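Local coordinates for T9SS C-terminal target domain-containing protein (Bacteroides cellulosilyticus, PDB 5JVK), which probably hydrolyses O-glycosidic bonds in carbohydrates, as a family 39 glycoside hydrolase from a gut symbiont, at residues M151-H154 against M155-F158; K209-G212 against N213-E217. One frame throughout, in Å; residues are numbered along the deposited sequence.

Interaction 1. Residues M151-H154 against M155-F158; sequences MPEH and MYQF
Met151 and Tyr156 meet where the chain enters helix 153-164. Met151 CG sits over one face of the Tyr156 ring, 3.8 Å from the ring centroid and displaced toward the rim that carries CZ and CE2, a CH-pi contact. The sulfur stands farther off above the ring, with Met151 SD 5.4 Å from the Tyr156 centroid, a Met-aromatic contact at a distance. Met151 CG is anti to the backbone N (chi1 -175°), which carries it over the ring, and the bend at chi2 (57°) turns SD toward Met155, 3.7 Å from Met155 CB. Glu153 and Gln157, one turn apart, cross at about a right angle, Glu153 OE1 lying 3.8 Å from Gln157 CG. Behind these side chains is the first helical turn. Gln157 N donates to Glu153 O at 3.2 Å in the carbonyl plane, and Phe158 N to His154 O at 2.9 Å, while the bond from Met155 N to Pro152 O is weak. Tyr156 is fixed at its far end too, its OH hydrogen-bonded to Glu210. With an alanine here, Met151 would probably lose the ring face it rests on and Glu210 its hydroxyl partner, leaving a gap between the helices. In this eight-stranded beta/alpha barrel, the start of helix 153-164 and the two residues leading into it pack through Met151 and Met155 on Met211 of helix 194-211, through Pro152 and Met155 on Leu137 of strand 132-138, and through Phe158 on Tyr118, edge-to-face, and Phe122 of helix 118-127.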
ATOM      1  N   MET A 151      -4.834  13.371  23.581  1.00 50.64           N
ATOM      2  CA  MET A 151      -4.214  12.683  22.449  1.00 49.99           C
ATOM      3  C   MET A 151      -3.845  11.263  22.892  1.00 49.50           C
ATOM      4  O   MET A 151      -3.005  11.109  23.779  1.00 49.44           O
ATOM      5  CB  MET A 151      -2.964  13.446  21.993  1.00 50.57           C
ATOM      6  CG  MET A 151      -2.278  12.896  20.747  1.00 50.91           C
ATOM      7  SD  MET A 151      -3.335  12.796  19.286  1.00 51.27           S
ATOM      8  CE  MET A 151      -3.767  14.514  19.039  1.00 50.91           C
ATOM      9  N   PRO A 152      -4.471  10.221  22.293  1.00 49.27           N
ATOM     10  CA  PRO A 152      -4.159   8.841  22.710  1.00 49.10           C
ATOM     11  C   PRO A 152      -2.700   8.440  22.500  1.00 49.22           C
ATOM     12  O   PRO A 152      -2.016   9.019  21.654  1.00 48.33           O
ATOM     13  CB  PRO A 152      -5.078   7.983  21.830  1.00 49.11           C
ATOM     14  CG  PRO A 152      -6.179   8.891  21.420  1.00 49.34           C
ATOM     15  CD  PRO A 152      -5.556  10.246  21.291  1.00 49.38           C
ATOM     16  N   GLU A 153      -2.243   7.452  23.267  1.00 49.94           N
ATOM     17  CA  GLU A 153      -0.840   7.021  23.238  1.00 50.73           C
ATOM     18  C   GLU A 153      -0.429   6.440  21.881  1.00 50.10           C
ATOM     19  O   GLU A 153       0.686   6.694  21.415  1.00 49.88           O
ATOM     20  CB  GLU A 153      -0.559   6.011  24.367  1.00 51.73           C
ATOM     21  CG  GLU A 153       0.878   5.489  24.464  1.00 53.04           C
ATOM     22  CD  GLU A 153       1.934   6.585  24.557  1.00 54.60           C
ATOM     23  OE1 GLU A 153       3.060   6.368  24.060  1.00 55.72           O
ATOM     24  OE2 GLU A 153       1.649   7.664  25.126  1.00 55.81           O
ATOM     25  N   HIS A 154      -1.323   5.677  21.252  1.00 49.07           N
ATOM     26  CA  HIS A 154      -1.033   5.079  19.942  1.00 47.86           C
ATOM     27  C   HIS A 154      -0.740   6.115  18.843  1.00 46.00           C
ATOM     28  O   HIS A 154       0.041   5.830  17.937  1.00 44.93           O
ATOM     29  CB  HIS A 154      -2.123   4.076  19.511  1.00 48.61           C
ATOM     30  CG  HIS A 154      -3.463   4.687  19.230  1.00 49.79           C
ATOM     31  ND1 HIS A 154      -3.847   5.092  17.969  1.00 50.13           N
ATOM     32  CD2 HIS A 154      -4.521   4.930  20.041  1.00 50.09           C
ATOM     33  CE1 HIS A 154      -5.077   5.574  18.018  1.00 49.76           C
ATOM     34  NE2 HIS A 154      -5.508   5.487  19.263  1.00 49.85           N
ATOM     35  N   MET A 155      -1.327   7.310  18.944  1.00 44.74           N
ATOM     36  CA  MET A 155      -1.047   8.390  17.983  1.00 44.70           C
ATOM     37  C   MET A 155       0.396   8.890  18.027  1.00 44.32           C
ATOM     38  O   MET A 155       1.022   9.056  16.978  1.00 44.71           O
ATOM     39  CB  MET A 155      -1.998   9.575  18.178  1.00 45.18           C
ATOM     40  CG  MET A 155      -3.354   9.390  17.522  1.00 45.71           C
ATOM     41  SD  MET A 155      -3.282   9.264  15.723  1.00 45.98           S
ATOM     42  CE  MET A 155      -2.667  10.890  15.295  1.00 46.19           C
ATOM     43  N   TYR A 156       0.907   9.138  19.232  1.00 43.67           N
ATOM     44  CA  TYR A 156       2.315   9.520  19.416  1.00 43.03           C
ATOM     45  C   TYR A 156       3.261   8.411  18.939  1.00 42.17           C
ATOM     46  O   TYR A 156       4.296   8.701  18.334  1.00 42.12           O
ATOM     47  CB  TYR A 156       2.617   9.871  20.885  1.00 43.06           C
ATOM     48  CG  TYR A 156       1.961  11.151  21.383  1.00 42.68           C
ATOM     49  CD1 TYR A 156       2.228  12.379  20.773  1.00 42.66           C
ATOM     50  CD2 TYR A 156       1.089  11.140  22.477  1.00 42.51           C
ATOM     51  CE1 TYR A 156       1.636  13.553  21.224  1.00 42.57           C
ATOM     52  CE2 TYR A 156       0.493  12.309  22.937  1.00 42.31           C
ATOM     53  CZ  TYR A 156       0.772  13.513  22.308  1.00 42.61           C
ATOM     54  OH  TYR A 156       0.190  14.676  22.755  1.00 42.73           O
ATOM     55  N   GLN A 157       2.897   7.156  19.215  1.00 41.70           N
ATOM     56  CA  GLN A 157       3.654   5.985  18.747  1.00 41.86           C
ATOM     57  C   GLN A 157       3.716   5.903  17.217  1.00 41.26           C
ATOM     58  O   GLN A 157       4.800   5.729  16.650  1.00 40.54           O
ATOM     59  CB  GLN A 157       3.065   4.682  19.316  1.00 42.44           C
ATOM     60  CG  GLN A 157       3.319   4.473  20.803  1.00 43.18           C
ATOM     61  CD  GLN A 157       2.674   3.201  21.337  1.00 44.20           C
ATOM     62  OE1 GLN A 157       1.449   3.102  21.418  1.00 44.93           O
ATOM     63  NE2 GLN A 157       3.497   2.223  21.714  1.00 44.14           N
ATOM     64  N   PHE A 158       2.554   6.030  16.570  1.00 40.65           N
ATOM     65  CA  PHE A 158       2.453   6.026  15.098  1.00 39.90           C
ATOM     66  C   PHE A 158       3.283   7.134  14.445  1.00 39.61           C
ATOM     67  O   PHE A 158       4.059   6.870  13.524  1.00 39.36           O
ATOM     68  CB  PHE A 158       0.985   6.150  14.625  1.00 39.66           C
ATOM     69  CG  PHE A 158       0.327   4.832  14.315  1.00 39.46           C
ATOM     70  CD1 PHE A 158      -0.712   4.340  15.105  1.00 39.16           C
ATOM     71  CD2 PHE A 158       0.740   4.079  13.220  1.00 39.62           C
ATOM     72  CE1 PHE A 158      -1.317   3.125  14.811  1.00 38.85           C
ATOM     73  CE2 PHE A 158       0.140   2.864  12.924  1.00 39.07           C
ATOM     74  CZ  PHE A 158      -0.889   2.386  13.720  1.00 38.61           C
TER

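Interaction 2. Residues K209-G212 against N213-E217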
ATOM      1  N   LYS A 209      -3.953  20.852  15.800  1.00 45.31           N
ATOM      2  CA  LYS A 209      -3.099  21.768  16.576  1.00 46.68           C
ATOM      3  C   LYS A 209      -1.929  21.033  17.233  1.00 45.90           C
ATOM      4  O   LYS A 209      -0.778  21.456  17.122  1.00 45.17           O
ATOM      5  CB  LYS A 209      -3.910  22.464  17.681  1.00 48.75           C
ATOM      6  CG  LYS A 209      -3.282  23.741  18.224  1.00 50.46           C
ATOM      7  CD  LYS A 209      -3.895  24.124  19.565  1.00 52.09           C
ATOM      8  CE  LYS A 209      -3.226  25.349  20.169  1.00 52.98           C
ATOM      9  NZ  LYS A 209      -3.614  26.609  19.475  1.00 53.62           N
ATOM     10  N   GLU A 210      -2.255  19.934  17.913  1.00 45.54           N
ATOM     11  CA  GLU A 210      -1.298  19.153  18.697  1.00 45.86           C
ATOM     12  C   GLU A 210      -0.173  18.600  17.831  1.00 45.61           C
ATOM     13  O   GLU A 210       1.004  18.752  18.160  1.00 45.84           O
ATOM     14  CB  GLU A 210      -2.030  18.004  19.406  1.00 46.61           C
ATOM     15  CG  GLU A 210      -1.191  17.173  20.377  1.00 47.86           C
ATOM     16  CD  GLU A 210      -0.717  17.937  21.603  1.00 48.59           C
ATOM     17  OE1 GLU A 210      -1.252  19.032  21.895  1.00 49.01           O
ATOM     18  OE2 GLU A 210       0.198  17.425  22.286  1.00 48.87           O
ATOM     19  N   MET A 211      -0.550  17.960  16.728  1.00 45.27           N
ATOM     20  CA  MET A 211       0.411  17.380  15.790  1.00 44.37           C
ATOM     21  C   MET A 211       1.120  18.443  14.963  1.00 43.69           C
ATOM     22  O   MET A 211       2.327  18.348  14.734  1.00 43.48           O
ATOM     23  CB  MET A 211      -0.290  16.388  14.855  1.00 44.53           C
ATOM     24  CG  MET A 211      -0.843  15.163  15.560  1.00 44.26           C
ATOM     25  SD  MET A 211       0.489  14.151  16.223  1.00 45.28           S
ATOM     26  CE  MET A 211      -0.415  13.049  17.305  1.00 45.92           C
ATOM     27  N   GLY A 212       0.369  19.446  14.517  1.00 43.07           N
ATOM     28  CA  GLY A 212       0.914  20.503  13.678  1.00 43.10           C
ATOM     29  C   GLY A 212       1.209  19.964  12.293  1.00 42.95           C
ATOM     30  O   GLY A 212       0.359  19.295  11.694  1.00 43.47           O
ATOM     31  N   ASN A 213       2.417  20.237  11.799  1.00 42.42           N
ATOM     32  CA  ASN A 213       2.870  19.744  10.491  1.00 41.82           C
ATOM     33  C   ASN A 213       3.620  18.405  10.574  1.00 40.71           C
ATOM     34  O   ASN A 213       4.250  17.980   9.604  1.00 41.21           O
ATOM     35  CB  ASN A 213       3.698  20.820   9.779  1.00 42.08           C
ATOM     36  CG  ASN A 213       2.855  22.017   9.363  1.00 43.64           C
ATOM     37  OD1 ASN A 213       1.728  22.199   9.837  1.00 44.26           O
ATOM     38  ND2 ASN A 213       3.393  22.838   8.469  1.00 44.61           N
ATOM     39  N   ARG A 214       3.526  17.734  11.722  1.00 39.23           N
ATOM     40  CA  ARG A 214       3.895  16.323  11.832  1.00 38.17           C
ATOM     41  C   ARG A 214       2.884  15.440  11.079  1.00 37.12           C
ATOM     42  O   ARG A 214       3.224  14.338  10.645  1.00 36.46           O
ATOM     43  CB  ARG A 214       3.969  15.894  13.301  1.00 38.01           C
ATOM     44  CG  ARG A 214       4.992  16.660  14.136  1.00 37.72           C
ATOM     45  CD  ARG A 214       4.920  16.251  15.600  1.00 37.44           C
ATOM     46  NE  ARG A 214       5.509  14.931  15.833  1.00 36.96           N
ATOM     47  CZ  ARG A 214       5.365  14.207  16.944  1.00 36.63           C
ATOM     48  NH1 ARG A 214       4.645  14.649  17.975  1.00 36.46           N
ATOM     49  NH2 ARG A 214       5.954  13.016  17.028  1.00 36.84           N
ATOM     50  N   VAL A 215       1.646  15.931  10.958  1.00 35.99           N
ATOM     51  CA  VAL A 215       0.586  15.296  10.170  1.00 34.54           C
ATOM     52  C   VAL A 215      -0.072  16.357   9.280  1.00 33.51           C
ATOM     53  O   VAL A 215      -0.819  17.205   9.769  1.00 33.78           O
ATOM     54  CB  VAL A 215      -0.474  14.649  11.091  1.00 34.57           C
ATOM     55  CG1 VAL A 215      -1.575  13.982  10.271  1.00 34.72           C
ATOM     56  CG2 VAL A 215       0.179  13.644  12.036  1.00 34.32           C
ATOM     57  N   THR A 216       0.214  16.303   7.979  1.00 32.68           N
ATOM     58  CA  THR A 216      -0.314  17.268   7.001  1.00 31.76           C
ATOM     59  C   THR A 216      -1.525  16.764   6.197  1.00 30.86           C
ATOM     60  O   THR A 216      -2.084  17.521   5.400  1.00 30.10           O
ATOM     61  CB  THR A 216       0.791  17.712   6.016  1.00 31.80           C
ATOM     62  OG1 THR A 216       1.459  16.560   5.489  1.00 31.70           O
ATOM     63  CG2 THR A 216       1.808  18.594   6.717  1.00 31.89           C
ATOM     64  N   GLU A 217      -1.923  15.505   6.402  1.00 30.26           N
ATOM     65  CA  GLU A 217      -3.067  14.910   5.700  1.00 30.14           C
ATOM     66  C   GLU A 217      -4.072  14.345   6.703  1.00 29.91           C
ATOM     67  O   GLU A 217      -3.756  13.405   7.439  1.00 29.25           O
ATOM     68  CB  GLU A 217      -2.610  13.795   4.751  1.00 30.10           C
ATOM     69  CG  GLU A 217      -1.843  14.271   3.524  1.00 29.97           C
ATOM     70  CD  GLU A 217      -0.380  14.573   3.804  1.00 30.03           C
ATOM     71  OE1 GLU A 217       0.314  13.713   4.383  1.00 30.24           O
ATOM     72  OE2 GLU A 217       0.080  15.676   3.443  1.00 29.99           O
TER
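The C-terminal end of helix 194-211 and the turn that leads from it into barrel strand 217-220 make up this contact, an alpha-to-beta connection of the barrel. Gly212 is the first residue to leave the helix, and its positive phi of 72° turns the chain away from the helical path. Arg214 N then donates a hydrogen bond back to Met211 O at 3.3 Å, approaching from above the carbonyl plane rather than within it. The same oxygen also lies against the aliphatic part of the arginine, with Arg214 CG 3.2 Å from Met211 O. On the buried side of the turn, Met211 and Val215 pack together, Val215 CG2 lying 4.0 Å from Met211 CB; the valine's CG2 points back to the helix because it stands anti to its own carbonyl carbon. Asn213 bonds to Asn248 and Asp250, beyond the end of helix 229-247, and Arg214 forms a salt bridge with Glu163 of helix 153-164. Met211, Arg214 and Val215 all touch Val159 of that helix, while Val215 also packs on Ile171 of strand 168-174.

How the interactions relate
Interactions 1 and 2 are neighbours in the barrel: the entry to helix 153-164 lies beside the C-terminal end of helix 194-211, with centres about 13 Å apart. Both are partly buried, and their methionines meet where these two parts pack together: Met151 SD is 3.5 Å from Met211 CE, and Met155 CE is 3.7 Å from the same methyl. Nearer the surface, Tyr156 OH and Glu210 OE2 add a polar link of 2.8 Å. The chemistry follows position. At 151-158 a thioether and a ring pack beside regular helical bonds, whereas at 209-217 a glycine breaks the helix and polar side chains reach out to other elements, leaving Met211 and Val215 as the apolar part.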